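Local coordinates for Endonuclease/exonuclease/phosphatase domain-containing protein (Enterococcus faecalis, PDB 3L1W) that is of unknown function but belongs to the endonuclease/exonuclease/phosphatase family and may act as a nuclease, possibly a 3'-5' RNA exonuclease, at residues P100-H103 with C108-I111; G89-S94 with E150-K155; I136-R141 with S171-H176. One frame throughout, in Å; residues are numbered along the deposited sequence.

In the fold
Three contacts illustrate how chemistry follows place in a two-sheet DNase I-like fold. Interaction 1 is a surface contact within the loop joining strands 83-92 and 111-119, held by bridging water and a little apolar packing. Interaction 2 is buried and carbon-rich: an aromatic ring from strand 83-92 meets the end of helix 138-151. Interaction 3, partly buried, uses the start of that same helix and relies on a salt bridge to the segment leading into helix 174-179. Interactions 1 and 2 touch, through Ser101 with Ser94 and Arg110 with Leu93, while interaction 3 stays apart from both, its centre about 17 Å from that of interaction 1 and about 18 Å from that of interaction 2.

Interaction 1. Residues P100-H103 with C108-I111; sequences PSIH and CPRI
The carbonyl oxygen of Ser101 takes a hydrogen bond of 2.7 Å from water 1, which in turn accepts one of 3.1 Å from Arg110 N. This is a water-mediated closure at the surface of a DNase I-like fold, in the loop that leaves the outermost strand 83-92 for strand 111-119. A second water repeats the device two residues along on each side: water 2 accepts from His103 N at 2.9 Å and donates to Cys108 O at 2.8 Å. The two backbones thus run close by, with solvent molecules standing in for direct amide-to-carbonyl bonds. Ser101 O also receives a CA-H...O contact from Pro109 CA, at 3.6 Å.

Beside the waters, Ile102 comes against the CD-CG side of the Pro109 ring. Its CG1, set anti to its own carbonyl carbon (chi1 -59°), reaches the proline, while CG2 turns to the Cys108 carbonyl. The polar ends of neighbouring side chains look elsewhere: Ser101 OG is hydrogen-bonded to Gln99 O, Ser94 OG and Thr96 OG1, and Arg110 forms a salt bridge with Asp134. Trp92 of strand 83-92 touches Pro100, Ser101 and Pro109, tying both limbs of the loop to the sheet. The closest side-chain approach is Ile102 CG1 to Pro109 CD, 3.7 Å.

Interaction 2. Residues G89-S94 with E150-K155; sequences GYFWLS and EELHDK. With EDO (1,2-ethanediol), chain K; SO4 (sulfate ion), chain J.
A strand-to-helix packing contact in the DNase I-like fold brings Phe91, on the edge strand 83-92 of the six-stranded sheet, against Glu151 and Leu152, where helix 138-151 ends. The main element is a CH-pi interaction. Glu151 CG sits 3.6 Å from the centroid of the Phe91 ring, only 1° off the ring normal, and is therefore centred over one face. The acid's chain explains this: CG is anti to the backbone N, chi1 -179°, and the bend that follows at chi2 (75°) lays the aliphatic part on the ring and carries the carboxylate past it, Glu151 OE2 ending 3.1 Å from C1 of a bound ethanediol.

Leu152 supplies a second apolar partner, crossing the aromatic side chain obliquely. Its CD1 lies at the ring edge, in plane, and its CG comes within 3.8 Å of Phe91 CE2. The ring thus has carbon over a face and carbon along its rim.

The ethanediol, probably from the crystallisation liquor, lies beside this cluster. Its C2 approaches Phe91 CD2 obliquely, and its O2 makes a weak hydrogen bond to Tyr90 O at 3.4 Å; Trp114 NE1 is also hydrogen-bonded to it. Away from the Phe91 contact, His153 NE2 donates at 3.0 Å to O2 of a sulfate, probably another crystallisation component, which is also hydrogen-bonded to Lys182 NZ.

Phe91 also packs on Ala112 of strand 111-119, to which its backbone is hydrogen-bonded. At the junction between helices 138-151 and 153-158, Leu152 meets strand 83-92 through Phe91 and strand 126-132 through Ile129, and Lys155 of the second helix touches Trp114 of strand 111-119 and Leu127 of strand 126-132.

Interaction 3. Residues I136-R141 with S171-H176; sequences ISAHAR and SGEEVH. With SO4 (sulfate ion), chain H.
Arg141 grips Glu173 side-on in a bidentate salt bridge, NE and NH2 each meeting one carboxylate oxygen. Arg141 NE donates to Glu173 OE1 at 2.9 Å in a nearly straight bond (179°), meeting the oxygen on its syn side but 23° out of the carboxylate plane. Arg141 NH2 reaches the syn lone pair of Glu173 OE2 at 2.8 Å, along a more bent path of 147°. The arginine bends at chi3 to present this edge, whereas the glutamate extends beyond CG and crosses it at about a right angle.

Water 3 adds a further link, donating to Glu173 OE1 and Ala138 O and accepting from Val175 N, so that OE1 receives both a charged N-H and a water. In the DNase I-like fold this joins the start of helix 138-151 to the N-cap residue, Glu173, of helix 174-179. Val175 CG2 packs nearby on Arg141 O, at 3.8 Å.

Farther out, Ser137 O and Ala138 N lie over one face of the guanidinium, and Arg141 NH1 is hydrogen-bonded to Asp134 O, which helps hold the group in place. Ser137 also caps its helix, its OG accepting from Ala140 N at 3.0 Å. At the same helix start, Ala138 N donates to O2 of a sulfate, probably from the crystallisation liquor, at 2.7 Å, while Ala138 CB lies 3.4 Å from Glu173 OE1.

Interaction 1. Residues P100-H103 with C108-I111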
# COMPACT_ATOMS: atom_id res chain seq x y z
N PRO A 100 21.87 -1.56 31.95
CA PRO A 100 21.31 -2.86 31.55
C PRO A 100 20.81 -3.59 32.78
O PRO A 100 21.58 -3.85 33.72
CB PRO A 100 22.52 -3.58 30.94
CG PRO A 100 23.40 -2.48 30.45
CD PRO A 100 23.23 -1.35 31.42
N SER A 101 19.53 -3.91 32.79
CA SER A 101 18.87 -4.41 33.99
C SER A 101 17.51 -4.99 33.65
O SER A 101 16.99 -4.76 32.56
CB SER A 101 18.72 -3.29 35.01
OG SER A 101 18.15 -2.13 34.40
N ILE A 102 16.92 -5.72 34.59
CA ILE A 102 15.62 -6.35 34.36
C ILE A 102 14.62 -5.92 35.42
O ILE A 102 14.94 -5.92 36.61
CB ILE A 102 15.75 -7.89 34.42
CG1 ILE A 102 16.76 -8.37 33.37
CG2 ILE A 102 14.41 -8.55 34.19
CD1 ILE A 102 17.11 -9.84 33.49
N HIS A 103 13.42 -5.54 34.99
CA HIS A 103 12.38 -5.21 35.97
C HIS A 103 12.08 -6.45 36.80
O HIS A 103 12.08 -7.56 36.28
CB HIS A 103 11.11 -4.72 35.30
CG HIS A 103 10.09 -4.23 36.28
ND1 HIS A 103 9.94 -2.90 36.61
CD2 HIS A 103 9.20 -4.90 37.05
CE1 HIS A 103 9.00 -2.77 37.52
NE2 HIS A 103 8.53 -3.97 37.80
N CYS A 108 13.16 -10.51 31.00
CA CYS A 108 14.38 -10.18 30.29
C CYS A 108 14.57 -8.67 30.25
O CYS A 108 13.62 -7.92 30.50
CB CYS A 108 14.33 -10.73 28.86
SG CYS A 108 13.06 -9.95 27.81
N PRO A 109 15.79 -8.21 29.95
CA PRO A 109 15.98 -6.77 29.78
C PRO A 109 15.10 -6.27 28.64
O PRO A 109 14.94 -6.98 27.64
CB PRO A 109 17.46 -6.64 29.42
CG PRO A 109 18.09 -7.92 29.88
CD PRO A 109 17.03 -8.96 29.69
N ARG A 110 14.50 -5.10 28.82
CA ARG A 110 13.71 -4.47 27.78
C ARG A 110 14.14 -3.02 27.74
O ARG A 110 14.46 -2.43 28.78
CB ARG A 110 12.22 -4.53 28.09
CG ARG A 110 11.64 -5.92 28.09
CD ARG A 110 11.26 -6.35 26.69
NE ARG A 110 10.86 -7.76 26.68
CZ ARG A 110 10.51 -8.42 25.59
NH1 ARG A 110 10.50 -7.80 24.42
NH2 ARG A 110 10.16 -9.69 25.67
N ILE A 111 14.16 -2.44 26.55
CA ILE A 111 14.48 -1.04 26.44
C ILE A 111 13.38 -0.27 25.75
O ILE A 111 12.52 -0.85 25.07
CB ILE A 111 15.80 -0.80 25.67
CG1 ILE A 111 15.70 -1.36 24.25
CG2 ILE A 111 16.98 -1.42 26.43
CD1 ILE A 111 16.72 -0.75 23.30
O HOH W 1 14.69 -3.72 31.54
O HOH W 2 12.85 -5.75 32.12

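Interaction 2. Residues G89-S94 with E150-K155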
# COMPACT_ATOMS: atom_id res chain seq x y z
N GLY A 89 17.70 8.90 22.53
CA GLY A 89 18.18 8.20 23.69
C GLY A 89 17.46 6.89 23.88
O GLY A 89 16.54 6.55 23.12
N TYR A 90 17.90 6.14 24.88
CA TYR A 90 17.22 4.91 25.25
C TYR A 90 17.50 4.58 26.70
O TYR A 90 18.44 5.09 27.31
CB TYR A 90 17.64 3.75 24.34
CG TYR A 90 19.08 3.29 24.49
CD1 TYR A 90 19.37 2.10 25.14
CD2 TYR A 90 20.12 4.01 23.93
CE1 TYR A 90 20.68 1.66 25.26
CE2 TYR A 90 21.43 3.58 24.05
CZ TYR A 90 21.70 2.40 24.71
OH TYR A 90 22.99 1.95 24.83
N PHE A 91 16.65 3.72 27.26
CA PHE A 91 16.78 3.35 28.65
C PHE A 91 16.11 2.01 28.87
O PHE A 91 15.31 1.56 28.04
CB PHE A 91 16.16 4.42 29.56
CG PHE A 91 14.74 4.76 29.21
CD1 PHE A 91 13.68 4.09 29.79
CD2 PHE A 91 14.46 5.77 28.30
CE1 PHE A 91 12.37 4.41 29.47
CE2 PHE A 91 13.16 6.10 27.98
CZ PHE A 91 12.11 5.42 28.56
N TRP A 92 16.44 1.38 29.99
CA TRP A 92 15.88 0.09 30.36
C TRP A 92 14.57 0.27 31.13
O TRP A 92 14.41 1.22 31.90
CB TRP A 92 16.91 -0.72 31.16
CG TRP A 92 17.91 -1.32 30.23
CD1 TRP A 92 17.86 -2.57 29.67
CD2 TRP A 92 19.07 -0.69 29.68
NE1 TRP A 92 18.92 -2.75 28.83
CE2 TRP A 92 19.68 -1.61 28.81
CE3 TRP A 92 19.66 0.57 29.85
CZ2 TRP A 92 20.86 -1.32 28.12
CZ3 TRP A 92 20.82 0.86 29.16
CH2 TRP A 92 21.41 -0.09 28.31
N LEU A 93 13.64 -0.64 30.90
CA LEU A 93 12.34 -0.58 31.54
C LEU A 93 12.41 -1.30 32.88
O LEU A 93 11.78 -2.35 33.08
CB LEU A 93 11.27 -1.19 30.63
CG LEU A 93 11.25 -0.66 29.19
CD1 LEU A 93 10.01 -1.17 28.45
CD2 LEU A 93 11.29 0.85 29.13
N SER A 94 13.17 -0.71 33.80
CA SER A 94 13.54 -1.35 35.04
C SER A 94 13.58 -0.33 36.15
O SER A 94 13.26 0.84 35.94
CB SER A 94 14.93 -1.96 34.91
OG SER A 94 15.91 -0.93 34.89
N GLU A 150 7.18 7.59 33.26
CA GLU A 150 7.89 8.35 34.28
C GLU A 150 9.20 8.92 33.74
O GLU A 150 9.51 10.10 33.93
CB GLU A 150 8.17 7.45 35.49
CG GLU A 150 6.92 7.04 36.25
CD GLU A 150 7.22 6.20 37.48
OE1 GLU A 150 8.39 5.78 37.65
OE2 GLU A 150 6.28 5.94 38.26
N GLU A 151 9.96 8.07 33.05
CA GLU A 151 11.29 8.44 32.60
C GLU A 151 11.23 9.56 31.57
O GLU A 151 12.10 10.44 31.54
CB GLU A 151 12.01 7.21 32.03
CG GLU A 151 13.43 7.45 31.54
CD GLU A 151 14.45 7.61 32.67
OE1 GLU A 151 14.11 7.37 33.85
OE2 GLU A 151 15.61 7.98 32.37
N LEU A 152 10.19 9.54 30.73
CA LEU A 152 10.02 10.55 29.70
C LEU A 152 8.90 11.53 30.04
O LEU A 152 8.39 12.23 29.16
CB LEU A 152 9.75 9.91 28.33
CG LEU A 152 10.90 9.11 27.72
CD1 LEU A 152 10.48 8.33 26.44
CD2 LEU A 152 12.08 10.02 27.42
N HIS A 153 8.51 11.60 31.31
CA HIS A 153 7.36 12.42 31.70
C HIS A 153 7.49 13.86 31.21
O HIS A 153 6.55 14.41 30.62
CB HIS A 153 7.17 12.40 33.22
CG HIS A 153 5.92 13.08 33.68
ND1 HIS A 153 5.83 14.45 33.82
CD2 HIS A 153 4.71 12.59 34.04
CE1 HIS A 153 4.62 14.77 34.23
NE2 HIS A 153 3.92 13.66 34.38
N ASP A 154 8.65 14.47 31.44
CA ASP A 154 8.87 15.86 31.04
C ASP A 154 8.75 16.09 29.53
O ASP A 154 8.15 17.08 29.09
CB ASP A 154 10.24 16.34 31.53
CG ASP A 154 11.40 15.54 30.95
OD1 ASP A 154 11.20 14.36 30.57
OD2 ASP A 154 12.52 16.09 30.88
N LYS A 155 9.33 15.19 28.74
CA LYS A 155 9.30 15.31 27.29
C LYS A 155 7.89 15.12 26.75
O LYS A 155 7.45 15.84 25.85
CB LYS A 155 10.21 14.28 26.63
CG LYS A 155 11.69 14.50 26.83
CD LYS A 155 12.48 13.57 25.91
CE LYS A 155 13.86 13.28 26.46
NZ LYS A 155 14.66 14.52 26.64
C1 EDO K . 16.44 9.29 29.73
O1 EDO K . 15.73 10.54 29.81
C2 EDO K . 15.99 8.56 28.47
O2 EDO K . 17.10 8.19 27.65
S SO4 J . 0.71 12.98 35.70
O1 SO4 J . 1.62 11.88 35.39
O2 SO4 J . 1.03 14.14 34.87
O3 SO4 J . -0.66 12.55 35.43
O4 SO4 J . 0.83 13.34 37.11

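Interaction 3. Residues I136-R141 with S171-H176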
# COMPACT_ATOMS: atom_id res chain seq x y z
N ILE A 136 5.73 -11.57 28.98
CA ILE A 136 5.55 -12.51 30.09
C ILE A 136 4.21 -12.38 30.83
O ILE A 136 3.58 -13.38 31.15
CB ILE A 136 6.75 -12.42 31.07
CG1 ILE A 136 6.85 -13.68 31.92
CG2 ILE A 136 6.64 -11.19 31.95
CD1 ILE A 136 7.97 -13.60 32.94
N SER A 137 3.77 -11.15 31.09
CA SER A 137 2.56 -10.95 31.87
C SER A 137 2.01 -9.54 31.74
O SER A 137 2.73 -8.61 31.38
CB SER A 137 2.83 -11.23 33.35
OG SER A 137 3.56 -10.16 33.94
N ALA A 138 0.73 -9.38 32.04
CA ALA A 138 0.11 -8.06 32.05
C ALA A 138 0.76 -7.15 33.10
O ALA A 138 0.89 -5.95 32.89
CB ALA A 138 -1.39 -8.17 32.28
N HIS A 139 1.16 -7.72 34.23
CA HIS A 139 1.81 -6.93 35.26
C HIS A 139 3.15 -6.38 34.78
O HIS A 139 3.48 -5.23 35.04
CB HIS A 139 1.99 -7.73 36.56
CG HIS A 139 0.73 -7.92 37.34
ND1 HIS A 139 0.50 -9.01 38.15
CD2 HIS A 139 -0.38 -7.14 37.43
CE1 HIS A 139 -0.69 -8.90 38.71
NE2 HIS A 139 -1.24 -7.77 38.29
N ALA A 140 3.90 -7.21 34.06
CA ALA A 140 5.17 -6.77 33.48
C ALA A 140 4.98 -5.66 32.46
O ALA A 140 5.80 -4.74 32.36
CB ALA A 140 5.90 -7.94 32.84
N ARG A 141 3.91 -5.74 31.68
CA ARG A 141 3.64 -4.71 30.70
C ARG A 141 3.29 -3.39 31.36
O ARG A 141 3.79 -2.34 30.97
CB ARG A 141 2.53 -5.17 29.74
CG ARG A 141 2.98 -6.33 28.87
CD ARG A 141 1.93 -6.74 27.86
NE ARG A 141 0.93 -7.68 28.36
CZ ARG A 141 1.11 -8.99 28.44
NH1 ARG A 141 2.28 -9.53 28.13
NH2 ARG A 141 0.12 -9.77 28.87
N SER A 171 -6.58 -4.94 23.83
CA SER A 171 -7.08 -3.61 24.21
C SER A 171 -7.56 -3.46 25.66
O SER A 171 -7.59 -2.36 26.20
CB SER A 171 -8.19 -3.17 23.26
OG SER A 171 -9.30 -4.04 23.40
N GLY A 172 -7.95 -4.57 26.28
CA GLY A 172 -8.56 -4.51 27.59
C GLY A 172 -7.59 -4.50 28.76
O GLY A 172 -8.01 -4.37 29.91
N GLU A 173 -6.29 -4.66 28.48
CA GLU A 173 -5.30 -4.75 29.56
C GLU A 173 -5.09 -3.43 30.29
O GLU A 173 -5.29 -2.36 29.71
CB GLU A 173 -3.95 -5.26 29.05
CG GLU A 173 -3.92 -6.73 28.68
CD GLU A 173 -2.54 -7.36 28.82
OE1 GLU A 173 -1.59 -6.65 29.24
OE2 GLU A 173 -2.41 -8.56 28.51
N GLU A 174 -4.66 -3.52 31.55
CA GLU A 174 -4.42 -2.35 32.38
C GLU A 174 -3.47 -1.35 31.73
O GLU A 174 -3.65 -0.15 31.86
CB GLU A 174 -3.87 -2.75 33.76
CG GLU A 174 -4.90 -3.25 34.75
CD GLU A 174 -4.35 -3.31 36.17
OE1 GLU A 174 -4.12 -2.24 36.77
OE2 GLU A 174 -4.15 -4.43 36.69
N VAL A 175 -2.46 -1.85 31.04
CA VAL A 175 -1.49 -0.95 30.43
C VAL A 175 -2.16 0.04 29.48
O VAL A 175 -1.75 1.19 29.40
CB VAL A 175 -0.33 -1.72 29.73
CG1 VAL A 175 -0.84 -2.53 28.55
CG2 VAL A 175 0.77 -0.73 29.30
N HIS A 176 -3.22 -0.38 28.78
CA HIS A 176 -3.90 0.52 27.86
C HIS A 176 -4.69 1.59 28.61
O HIS A 176 -4.79 2.73 28.17
CB HIS A 176 -4.81 -0.24 26.89
CG HIS A 176 -4.06 -1.01 25.86
ND1 HIS A 176 -3.42 -0.40 24.80
CD2 HIS A 176 -3.82 -2.34 25.73
CE1 HIS A 176 -2.83 -1.32 24.05
NE2 HIS A 176 -3.05 -2.50 24.60
S SO4 H . -1.09 -12.70 32.53
O1 SO4 H . -0.39 -13.57 31.58
O2 SO4 H . -1.13 -11.34 32.01
O3 SO4 H . -2.45 -13.20 32.71
O4 SO4 H . -0.40 -12.71 33.81
O HOH W 3 -1.28 -4.59 31.25